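Local coordinates for protein carboxyl esterase NP (PDB 4CCW) that catalyses the hydrolysis of carboxylic esters to an alcohol and a carboxylate, as an esterase of the alpha/beta hydrolase superfamily known for acting on naproxen esters, at residues Trp28-Lys33 / Pro72-Trp77; Val46-Pro51 / Lys80-Ala85; Asp87-Lys92 / Thr105-Trp110; Phe138-Pro143 / Arg230-Pro235. All coordinates share one frame; numbering follows the deposited sequence.

Contacts 1 and 2 adjoin at one end of the central sheet and share its elements: Trp28-Lys33 leads into the strand beside Val46-Pro51, and the helix begun by Pro72-Trp77 runs into the strand of Lys80-Ala85. Their chemistry differs, contact 1 being wholly apolar and partly buried, contact 2 a buried strand pairing rich in backbone hydrogen bonds. Contact 3, also buried, sets the loop that follows strand 82-86 against helix 104-118 through an aromatic face. Contact 4 lies near the surface, where helix 130-141 ends, and combines aliphatic packing with two water bridges. Contacts 3 and 4 touch through their helices, for instance Ala108 against Arg141.

Contact 1 (Trp28-Lys33 / Pro72-Trp77); sequences WPVRCK and PNIADW
Ile74, in the first turn of helix 74-80, lies over the indole of Trp28 and buries more surface here than any other residue. Its CG2 methyl sits above the five-membered ring, 3.8 Å from the centroid and 12° off the ring normal, a CH-pi contact. CG2 thus covers the face, while CG1, anti to the backbone N (chi1 -166°), comes obliquely to the NE1-CZ2 side of the indole, 3.5 Å from Trp28 CZ2. The two side chains meet at about a right angle. The indole is also tied at its polar end, where NE1 is hydrogen-bonded to Ser49 of strand 42-49.

Pro29 closes over the same methyl from the next position: its CD is 3.5 Å from Ile74 CG2, while its CG reaches the CB of Ala75 at 3.9 Å on the solvent side, where Pro29 and Ala75 are both exposed. Val30 adds a looser touch, CG1 to Ile74 CG1 at 4.4 Å. Ile74 also packs on Leu59 and Thr83 of the sheet. The arrangement is that of an alpha/beta hydrolase fold, in which a helix lying on the central sheet is met by the segment leading into strand 32-39.

Contact 2 (Val46-Pro51 / Lys80-Ala85); sequences VIASGP and KYRTYA
Ile47 and Ala85 form a hydrogen-bonded antiparallel pair, as do Ser49 and Thr83, with Ala48 and Tyr84 as the non-hydrogen-bonded pair between them. Four backbone bonds result, among them Ala85 N to Ile47 O at 2.8 Å and Thr83 N to Ser49 O at 2.9 Å. The latter carbonyl takes a second donor, Thr83 OG1, at 3.2 Å from Ser49 O and well above the carbonyl plane. A water donates to both Ile47 O and Thr83 O and also bonds to Ser49 OG, the partner of Trp28.

Arg82 supplies the polar side-chain bond to the Gly50 carbonyl. CG is anti to the backbone N (chi1 179°) and the chain bends at chi2, bringing NH1 to Gly50 O at 2.8 Å, although the bond is not straight (138°). One face of the guanidinium lies on the methyl of Ala48, whose CB is 3.7 Å from Arg82 NH2.

On the side of the sheet that carries Ala48 and Tyr84, apolar contacts are added: Ala48 CB meets Tyr84 CD1 at 3.8 Å, and Val46 CG1 approaches the edge of that ring.

Strand 42-49 is bordered beyond by strand 32-39, strand 82-86 pairs in parallel with 56-60, and helix 74-80 packs over the face bearing Ser49 and Thr83.

Contact 3 (Asp87-Lys92 / Thr105-Trp110); sequences DIIGDK and TDYANW
Ile89 lays its CG2 methyl over the indole of Trp110, 3.5 Å from the centroid of the five-membered ring and only 7° off the normal. This CH-pi contact, in an alpha/beta hydrolase fold, joins the loop after strand 82-86 to helix 104-118. Trp110 carries CG anti to its backbone N (chi1 159°), which extends the ring from the helix toward the loop. The isoleucine and the indole run antiparallel alongside each other, and Ile89 CB also comes close, 3.5 Å from Trp110 NE1. That N-H is hydrogen-bonded to Thr44 of strand 42-49, so the ring is fixed from the sheet as well as by the loop.

Ile89 N lies over the indole face near CZ2, and Ile88 CA approaches obliquely, 3.5 Å from Trp110 CH2. The side chain of Ile88 touches His134 of helix 130-141 and residues of the putative nucleophile elbow, which includes Ser129, while Ile88 N is hydrogen-bonded to His61. The loop lies near the probable catalytic region: the side chains of Ile88 and His273, probably the active-site proton acceptor, are about 11 Å apart.

Ile88 to Asp91 form a type II turn, in which Gly90 takes a positive phi (91°), a conformation readily open to glycine.

Tyr107, one helical turn before Trp110, presents its ring edge to the same isoleucine, with CE1 3.9 Å from Ile89 CG2. At the hydroxyl end a water donates to Ile89 O at 2.6 Å and is hydrogen-bonded to Tyr107 OH at 2.9 Å.

Contact 4 (Phe138-Pro143 / Arg230-Pro235); sequences FLLRMP and RSARVP
The C-terminal end of helix 130-141, which in an alpha/beta hydrolase follows the nucleophile elbow, rests here against the loop leading into strand 236-241. Val234 and Pro143 bury the most surface. Val234 CG2 lies 3.6 Å from Pro143 CB and about as far from its CA, so that one methyl is set against the proline just beyond the helix end. With CG1 anti to the backbone N (chi1 178°), the valine turns CG2 to this proline, while its CB meets Leu139 CD1 at 4.1 Å, the two side chains crossing at a slant. Both also pack on strand 146-152, Leu139 on Ala149 and Val234 on Val146.

Closer to solvent, Arg233 bends at chi3, and one face of its guanidinium lies over Pro143 CG, which is 3.4 Å from Arg233 NH2 and to one side of the group's centre. At the other end Leu140 CD2 packs on Ala232, 4.0 Å from its CB.

Two waters supply the polar links. One donates to Leu139 O and accepts from Arg233 N, 2.8 Å from that nitrogen; the other donates to Leu140 O at 2.7 Å and to Ser231 O. Carbonyls of the last helical turn are thereby joined to the loop backbone through solvent. The whole is a helix-to-loop contact at the rim of the alpha/beta hydrolase fold, next to the parallel strands 146-152 and 236-241.

Contact 1 (Trp28-Lys33 / Pro72-Trp77)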
# COMPACT_ATOMS: atom_id res chain seq x y z
N TRP A 28 4.96 5.39 -15.66
CA TRP A 28 5.24 3.95 -15.66
C TRP A 28 6.20 3.65 -16.79
O TRP A 28 5.85 3.86 -17.96
CB TRP A 28 3.93 3.21 -15.89
CG TRP A 28 3.75 1.90 -15.16
CD1 TRP A 28 4.01 0.61 -15.64
CD2 TRP A 28 3.20 1.70 -13.81
NE1 TRP A 28 3.69 -0.33 -14.70
CE2 TRP A 28 3.20 0.26 -13.58
CE3 TRP A 28 2.74 2.55 -12.81
CZ2 TRP A 28 2.75 -0.30 -12.39
CZ3 TRP A 28 2.29 1.99 -11.61
CH2 TRP A 28 2.30 0.60 -11.40
N PRO A 29 7.42 3.18 -16.48
CA PRO A 29 8.44 3.02 -17.53
C PRO A 29 8.45 1.67 -18.22
O PRO A 29 9.43 1.31 -18.88
CB PRO A 29 9.75 3.22 -16.76
CG PRO A 29 9.45 2.72 -15.39
CD PRO A 29 7.96 2.83 -15.15
N VAL A 30 7.36 0.92 -18.08
CA VAL A 30 7.24 -0.39 -18.73
C VAL A 30 5.82 -0.58 -19.26
O VAL A 30 4.91 0.13 -18.85
CB VAL A 30 7.67 -1.53 -17.76
CG1 VAL A 30 6.58 -1.83 -16.74
CG2 VAL A 30 8.06 -2.78 -18.54
N ARG A 31 5.64 -1.51 -20.20
CA ARG A 31 4.31 -1.77 -20.75
C ARG A 31 3.38 -2.31 -19.67
O ARG A 31 3.73 -3.25 -18.94
CB ARG A 31 4.37 -2.77 -21.92
CG ARG A 31 3.33 -2.48 -22.99
CD ARG A 31 2.93 -3.69 -23.82
NE ARG A 31 4.06 -4.52 -24.24
CZ ARG A 31 4.21 -5.81 -23.92
NH1 ARG A 31 3.31 -6.43 -23.17
NH2 ARG A 31 5.27 -6.47 -24.35
N CYS A 32 2.21 -1.71 -19.55
CA CYS A 32 1.22 -2.20 -18.60
C CYS A 32 -0.20 -2.17 -19.16
O CYS A 32 -0.46 -1.54 -20.20
CB CYS A 32 1.28 -1.39 -17.30
SG CYS A 32 0.65 0.29 -17.49
N LYS A 33 -1.11 -2.87 -18.49
CA LYS A 33 -2.52 -2.79 -18.80
C LYS A 33 -3.34 -2.51 -17.55
O LYS A 33 -3.09 -3.09 -16.49
CB LYS A 33 -3.02 -4.04 -19.53
CG LYS A 33 -2.92 -5.35 -18.77
CD LYS A 33 -3.62 -6.46 -19.53
CE LYS A 33 -3.33 -7.83 -18.92
NZ LYS A 33 -3.96 -8.92 -19.71
N PRO A 72 8.64 4.17 -9.40
CA PRO A 72 10.10 4.07 -9.25
C PRO A 72 10.61 2.64 -9.08
O PRO A 72 11.83 2.42 -9.03
CB PRO A 72 10.38 4.84 -7.95
CG PRO A 72 9.11 5.51 -7.56
CD PRO A 72 8.01 4.70 -8.18
N ASN A 73 9.70 1.69 -8.97
CA ASN A 73 10.05 0.33 -8.55
C ASN A 73 9.67 -0.68 -9.60
O ASN A 73 10.23 -1.77 -9.65
CB ASN A 73 9.34 -0.03 -7.24
CG ASN A 73 9.30 1.11 -6.25
OD1 ASN A 73 8.26 1.78 -6.11
ND2 ASN A 73 10.43 1.38 -5.58
N ILE A 74 8.71 -0.32 -10.44
CA ILE A 74 8.05 -1.29 -11.30
C ILE A 74 8.95 -1.83 -12.43
O ILE A 74 8.79 -2.98 -12.81
CB ILE A 74 6.70 -0.76 -11.83
CG1 ILE A 74 5.86 -1.91 -12.43
CG2 ILE A 74 6.90 0.36 -12.84
CD1 ILE A 74 5.40 -2.93 -11.42
N ALA A 75 9.88 -1.03 -12.93
CA ALA A 75 10.80 -1.51 -13.99
C ALA A 75 11.67 -2.67 -13.50
O ALA A 75 11.83 -3.67 -14.21
CB ALA A 75 11.66 -0.38 -14.53
N ASP A 76 12.22 -2.53 -12.29
CA ASP A 76 13.03 -3.58 -11.66
C ASP A 76 12.17 -4.80 -11.27
O ASP A 76 12.48 -5.92 -11.65
CB ASP A 76 13.76 -3.06 -10.42
CG ASP A 76 15.05 -2.31 -10.75
OD1 ASP A 76 15.56 -2.39 -11.89
OD2 ASP A 76 15.58 -1.65 -9.83
N TRP A 77 11.10 -4.58 -10.51
CA TRP A 77 10.29 -5.71 -10.03
C TRP A 77 9.61 -6.44 -11.14
O TRP A 77 9.54 -7.67 -11.12
CB TRP A 77 9.29 -5.29 -8.95
CG TRP A 77 9.94 -4.80 -7.68
CD1 TRP A 77 11.24 -5.05 -7.23
CD2 TRP A 77 9.34 -3.96 -6.63
NE1 TRP A 77 11.47 -4.44 -6.03
CE2 TRP A 77 10.38 -3.77 -5.61
CE3 TRP A 77 8.09 -3.37 -6.45
CZ2 TRP A 77 10.16 -3.02 -4.47
CZ3 TRP A 77 7.88 -2.62 -5.28
CH2 TRP A 77 8.89 -2.45 -4.32

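Contact 2 (Val46-Pro51 / Lys80-Ala85)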
# COMPACT_ATOMS: atom_id res chain seq x y z
N VAL A 46 -6.73 -2.79 -11.36
CA VAL A 46 -5.43 -3.46 -11.34
C VAL A 46 -4.60 -2.99 -12.52
O VAL A 46 -5.10 -2.81 -13.64
CB VAL A 46 -5.58 -5.01 -11.41
CG1 VAL A 46 -4.22 -5.71 -11.30
CG2 VAL A 46 -6.48 -5.52 -10.31
N ILE A 47 -3.31 -2.77 -12.26
CA ILE A 47 -2.32 -2.51 -13.30
C ILE A 47 -1.34 -3.69 -13.36
O ILE A 47 -0.66 -4.00 -12.37
CB ILE A 47 -1.55 -1.21 -13.02
CG1 ILE A 47 -2.53 -0.05 -12.78
CG2 ILE A 47 -0.61 -0.88 -14.17
CD1 ILE A 47 -1.95 1.09 -11.98
N ALA A 48 -1.29 -4.38 -14.50
CA ALA A 48 -0.39 -5.53 -14.68
C ALA A 48 0.81 -5.18 -15.55
O ALA A 48 0.67 -4.51 -16.57
CB ALA A 48 -1.14 -6.72 -15.27
N SER A 49 1.98 -5.64 -15.13
CA SER A 49 3.23 -5.48 -15.87
C SER A 49 4.03 -6.77 -15.77
O SER A 49 3.80 -7.59 -14.88
CB SER A 49 4.05 -4.35 -15.25
OG SER A 49 3.27 -3.20 -15.00
N GLY A 50 5.00 -6.95 -16.66
CA GLY A 50 5.92 -8.09 -16.56
C GLY A 50 5.47 -9.29 -17.37
O GLY A 50 4.33 -9.33 -17.85
N PRO A 51 6.36 -10.29 -17.52
CA PRO A 51 6.09 -11.44 -18.39
C PRO A 51 4.89 -12.23 -17.88
O PRO A 51 4.79 -12.47 -16.68
CB PRO A 51 7.36 -12.29 -18.27
CG PRO A 51 8.41 -11.37 -17.73
CD PRO A 51 7.66 -10.42 -16.84
N LYS A 80 11.25 -9.46 -13.40
CA LYS A 80 11.31 -10.84 -12.93
C LYS A 80 9.95 -11.45 -12.58
O LYS A 80 9.79 -12.67 -12.59
CB LYS A 80 12.26 -10.96 -11.73
CG LYS A 80 13.71 -10.61 -12.04
CD LYS A 80 14.60 -10.67 -10.80
CE LYS A 80 14.68 -12.09 -10.24
NZ LYS A 80 14.82 -12.05 -8.76
N TYR A 81 8.97 -10.60 -12.29
CA TYR A 81 7.67 -11.05 -11.79
C TYR A 81 6.52 -10.55 -12.63
O TYR A 81 6.57 -9.45 -13.18
CB TYR A 81 7.46 -10.60 -10.33
CG TYR A 81 8.47 -11.18 -9.39
CD1 TYR A 81 8.30 -12.45 -8.84
CD2 TYR A 81 9.63 -10.48 -9.07
CE1 TYR A 81 9.25 -13.00 -7.99
CE2 TYR A 81 10.58 -11.02 -8.22
CZ TYR A 81 10.38 -12.28 -7.69
OH TYR A 81 11.34 -12.81 -6.85
N ARG A 82 5.47 -11.36 -12.71
CA ARG A 82 4.21 -10.90 -13.21
C ARG A 82 3.59 -10.07 -12.09
O ARG A 82 3.08 -10.62 -11.11
CB ARG A 82 3.31 -12.07 -13.59
CG ARG A 82 1.93 -11.68 -14.11
CD ARG A 82 2.02 -10.85 -15.38
NE ARG A 82 0.70 -10.61 -15.99
CZ ARG A 82 0.50 -9.79 -17.02
NH1 ARG A 82 1.52 -9.12 -17.55
NH2 ARG A 82 -0.73 -9.63 -17.53
N THR A 83 3.67 -8.75 -12.23
CA THR A 83 3.39 -7.86 -11.12
C THR A 83 2.04 -7.17 -11.27
O THR A 83 1.79 -6.48 -12.27
CB THR A 83 4.47 -6.77 -11.01
OG1 THR A 83 4.44 -5.96 -12.19
CG2 THR A 83 5.82 -7.38 -10.92
N TYR A 84 1.18 -7.36 -10.26
CA TYR A 84 -0.15 -6.78 -10.25
C TYR A 84 -0.23 -5.70 -9.18
O TYR A 84 -0.15 -6.00 -7.98
CB TYR A 84 -1.22 -7.84 -9.97
CG TYR A 84 -1.25 -8.99 -10.96
CD1 TYR A 84 -1.87 -8.85 -12.20
CD2 TYR A 84 -0.67 -10.21 -10.64
CE1 TYR A 84 -1.90 -9.91 -13.09
CE2 TYR A 84 -0.68 -11.28 -11.54
CZ TYR A 84 -1.31 -11.12 -12.75
OH TYR A 84 -1.33 -12.18 -13.64
N ALA A 85 -0.40 -4.45 -9.60
CA ALA A 85 -0.61 -3.35 -8.66
C ALA A 85 -2.10 -3.12 -8.44
O ALA A 85 -2.81 -2.66 -9.33
CB ALA A 85 0.07 -2.08 -9.14
O HOH W 1 2.07 -3.73 -12.44

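Contact 3 (Asp87-Lys92 / Thr105-Trp110)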
# COMPACT_ATOMS: atom_id res chain seq x y z
N ASP A 87 -5.46 -1.55 -6.63
CA ASP A 87 -6.01 -0.40 -5.90
C ASP A 87 -6.88 -0.90 -4.75
O ASP A 87 -7.85 -1.61 -4.97
CB ASP A 87 -6.82 0.54 -6.80
CG ASP A 87 -5.97 1.55 -7.56
OD1 ASP A 87 -4.76 1.67 -7.30
OD2 ASP A 87 -6.53 2.23 -8.45
N ILE A 88 -6.49 -0.54 -3.52
CA ILE A 88 -7.19 -1.00 -2.31
C ILE A 88 -8.63 -0.49 -2.28
O ILE A 88 -8.89 0.71 -2.38
CB ILE A 88 -6.44 -0.62 -1.01
CG1 ILE A 88 -5.06 -1.28 -0.98
CG2 ILE A 88 -7.24 -0.99 0.23
CD1 ILE A 88 -4.12 -0.65 0.02
N ILE A 89 -9.55 -1.43 -2.13
CA ILE A 89 -10.97 -1.13 -2.11
C ILE A 89 -11.33 -0.20 -0.96
O ILE A 89 -10.93 -0.43 0.18
CB ILE A 89 -11.82 -2.43 -2.09
CG1 ILE A 89 -13.26 -2.14 -2.50
CG2 ILE A 89 -11.73 -3.12 -0.73
CD1 ILE A 89 -13.49 -2.22 -3.99
N GLY A 90 -12.08 0.86 -1.27
CA GLY A 90 -12.49 1.87 -0.30
C GLY A 90 -11.56 3.07 -0.14
O GLY A 90 -11.96 4.09 0.42
N ASP A 91 -10.33 2.95 -0.64
CA ASP A 91 -9.34 4.03 -0.54
C ASP A 91 -9.44 4.95 -1.77
O ASP A 91 -10.11 4.61 -2.75
CB ASP A 91 -7.92 3.44 -0.39
CG ASP A 91 -6.89 4.47 0.06
OD1 ASP A 91 -7.26 5.47 0.71
OD2 ASP A 91 -5.69 4.28 -0.22
N LYS A 92 -8.80 6.11 -1.70
CA LYS A 92 -8.87 7.11 -2.77
C LYS A 92 -8.06 6.67 -3.99
O LYS A 92 -6.83 6.84 -4.05
CB LYS A 92 -8.42 8.49 -2.25
CG LYS A 92 -8.81 9.67 -3.13
CD LYS A 92 -10.31 9.95 -3.16
CE LYS A 92 -10.89 10.22 -1.78
NZ LYS A 92 -10.38 11.46 -1.15
N THR A 105 -11.93 -8.98 8.40
CA THR A 105 -12.40 -10.17 7.69
C THR A 105 -12.80 -9.82 6.25
O THR A 105 -12.37 -10.47 5.30
CB THR A 105 -13.55 -10.85 8.44
OG1 THR A 105 -13.07 -11.31 9.71
CG2 THR A 105 -14.09 -12.04 7.66
N ASP A 106 -13.61 -8.77 6.09
CA ASP A 106 -14.06 -8.30 4.78
C ASP A 106 -12.89 -8.01 3.85
O ASP A 106 -12.86 -8.47 2.72
CB ASP A 106 -14.93 -7.04 4.91
CG ASP A 106 -16.31 -7.32 5.47
OD1 ASP A 106 -16.81 -8.46 5.34
OD2 ASP A 106 -16.91 -6.40 6.05
N TYR A 107 -11.91 -7.24 4.35
CA TYR A 107 -10.75 -6.90 3.54
C TYR A 107 -9.93 -8.12 3.10
O TYR A 107 -9.46 -8.15 1.96
CB TYR A 107 -9.88 -5.86 4.27
CG TYR A 107 -10.46 -4.44 4.28
CD1 TYR A 107 -10.78 -3.78 3.09
CD2 TYR A 107 -10.63 -3.75 5.49
CE1 TYR A 107 -11.27 -2.47 3.11
CE2 TYR A 107 -11.12 -2.45 5.51
CZ TYR A 107 -11.44 -1.81 4.33
OH TYR A 107 -11.93 -0.52 4.37
N ALA A 108 -9.73 -9.10 3.97
CA ALA A 108 -9.03 -10.33 3.57
C ALA A 108 -9.81 -11.10 2.49
O ALA A 108 -9.21 -11.62 1.55
CB ALA A 108 -8.73 -11.22 4.77
N ASN A 109 -11.13 -11.17 2.65
CA ASN A 109 -12.00 -11.80 1.65
C ASN A 109 -12.01 -11.04 0.32
O ASN A 109 -12.16 -11.65 -0.74
CB ASN A 109 -13.44 -11.95 2.18
CG ASN A 109 -13.59 -13.08 3.19
OD1 ASN A 109 -12.79 -14.02 3.23
ND2 ASN A 109 -14.64 -13.00 4.01
N TRP A 110 -11.87 -9.72 0.38
CA TRP A 110 -11.76 -8.90 -0.83
C TRP A 110 -10.52 -9.32 -1.59
O TRP A 110 -10.57 -9.62 -2.79
CB TRP A 110 -11.73 -7.40 -0.48
CG TRP A 110 -11.13 -6.55 -1.58
CD1 TRP A 110 -11.70 -6.22 -2.81
CD2 TRP A 110 -9.79 -5.93 -1.61
NE1 TRP A 110 -10.84 -5.46 -3.57
CE2 TRP A 110 -9.68 -5.25 -2.90
CE3 TRP A 110 -8.73 -5.86 -0.71
CZ2 TRP A 110 -8.53 -4.55 -3.27
CZ3 TRP A 110 -7.58 -5.16 -1.09
CH2 TRP A 110 -7.49 -4.52 -2.34
O HOH W 2 -10.31 0.77 2.40

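Contact 4 (Phe138-Pro143 / Arg230-Pro235)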
# COMPACT_ATOMS: atom_id res chain seq x y z
N PHE A 138 -3.62 -10.29 5.68
CA PHE A 138 -3.87 -11.38 4.72
C PHE A 138 -2.98 -12.60 4.97
O PHE A 138 -3.46 -13.74 4.96
CB PHE A 138 -3.72 -10.87 3.28
CG PHE A 138 -4.14 -11.87 2.22
CD1 PHE A 138 -5.49 -12.11 1.98
CD2 PHE A 138 -3.20 -12.53 1.45
CE1 PHE A 138 -5.89 -13.00 0.98
CE2 PHE A 138 -3.58 -13.42 0.46
CZ PHE A 138 -4.93 -13.65 0.23
N LEU A 139 -1.69 -12.36 5.17
CA LEU A 139 -0.77 -13.48 5.38
C LEU A 139 -1.07 -14.22 6.68
O LEU A 139 -0.83 -15.42 6.77
CB LEU A 139 0.70 -13.03 5.27
CG LEU A 139 1.29 -12.15 6.38
CD1 LEU A 139 1.88 -13.01 7.49
CD2 LEU A 139 2.35 -11.20 5.82
N LEU A 140 -1.59 -13.52 7.69
CA LEU A 140 -1.95 -14.17 8.95
C LEU A 140 -3.19 -15.04 8.79
O LEU A 140 -3.30 -16.09 9.42
CB LEU A 140 -2.17 -13.15 10.07
CG LEU A 140 -0.93 -12.44 10.63
CD1 LEU A 140 -1.34 -11.45 11.70
CD2 LEU A 140 0.08 -13.41 11.20
N ARG A 141 -4.12 -14.60 7.95
CA ARG A 141 -5.37 -15.34 7.75
C ARG A 141 -5.23 -16.48 6.72
O ARG A 141 -5.90 -17.52 6.85
CB ARG A 141 -6.51 -14.40 7.36
CG ARG A 141 -6.99 -13.52 8.50
CD ARG A 141 -7.73 -12.30 7.98
NE ARG A 141 -8.22 -11.45 9.06
CZ ARG A 141 -9.36 -11.66 9.73
NH1 ARG A 141 -10.13 -12.70 9.44
NH2 ARG A 141 -9.70 -10.83 10.69
N MET A 142 -4.36 -16.29 5.74
CA MET A 142 -4.26 -17.18 4.58
C MET A 142 -2.82 -17.44 4.13
O MET A 142 -2.46 -17.14 2.99
CB MET A 142 -5.06 -16.61 3.43
CG MET A 142 -6.47 -16.24 3.84
SD MET A 142 -7.59 -16.25 2.45
CE MET A 142 -9.03 -15.49 3.20
N PRO A 143 -2.00 -18.04 5.02
CA PRO A 143 -0.58 -18.31 4.73
C PRO A 143 -0.38 -19.21 3.52
O PRO A 143 0.71 -19.24 2.93
CB PRO A 143 -0.09 -19.01 6.00
CG PRO A 143 -1.32 -19.56 6.64
CD PRO A 143 -2.39 -18.57 6.34
N ARG A 230 3.07 -13.81 16.83
CA ARG A 230 3.74 -15.12 17.01
C ARG A 230 3.23 -16.17 16.04
O ARG A 230 3.93 -17.16 15.75
CB ARG A 230 3.53 -15.62 18.44
CG ARG A 230 4.41 -14.94 19.47
CD ARG A 230 4.15 -15.50 20.85
NE ARG A 230 5.22 -15.12 21.75
CZ ARG A 230 5.06 -14.37 22.84
NH1 ARG A 230 3.87 -13.94 23.19
NH2 ARG A 230 6.12 -14.07 23.59
N SER A 231 2.01 -15.97 15.57
CA SER A 231 1.33 -16.96 14.72
C SER A 231 1.74 -16.92 13.25
O SER A 231 1.38 -17.83 12.48
CB SER A 231 -0.19 -16.84 14.86
OG SER A 231 -0.72 -15.84 14.00
N ALA A 232 2.51 -15.90 12.85
CA ALA A 232 2.95 -15.74 11.45
C ALA A 232 3.65 -16.99 10.93
O ALA A 232 4.56 -17.50 11.58
CB ALA A 232 3.87 -14.53 11.31
N ARG A 233 3.23 -17.46 9.76
CA ARG A 233 3.80 -18.68 9.15
C ARG A 233 4.31 -18.43 7.72
O ARG A 233 4.51 -19.36 6.93
CB ARG A 233 2.75 -19.79 9.14
CG ARG A 233 2.46 -20.40 10.50
CD ARG A 233 1.65 -21.70 10.35
NE ARG A 233 0.22 -21.45 10.15
CZ ARG A 233 -0.54 -22.09 9.27
NH1 ARG A 233 -0.02 -23.00 8.45
NH2 ARG A 233 -1.84 -21.82 9.18
N VAL A 234 4.51 -17.16 7.39
CA VAL A 234 4.97 -16.73 6.08
C VAL A 234 6.25 -15.90 6.31
O VAL A 234 6.29 -15.08 7.23
CB VAL A 234 3.87 -15.87 5.39
CG1 VAL A 234 4.32 -15.35 4.04
CG2 VAL A 234 2.59 -16.67 5.21
N PRO A 235 7.28 -16.07 5.47
CA PRO A 235 8.46 -15.20 5.64
C PRO A 235 8.13 -13.74 5.36
O PRO A 235 7.43 -13.44 4.38
CB PRO A 235 9.47 -15.72 4.58
CG PRO A 235 8.86 -16.93 3.98
CD PRO A 235 7.40 -16.96 4.29
O HOH W 3 0.64 -16.83 8.81
O HOH W 4 -1.22 -17.12 10.86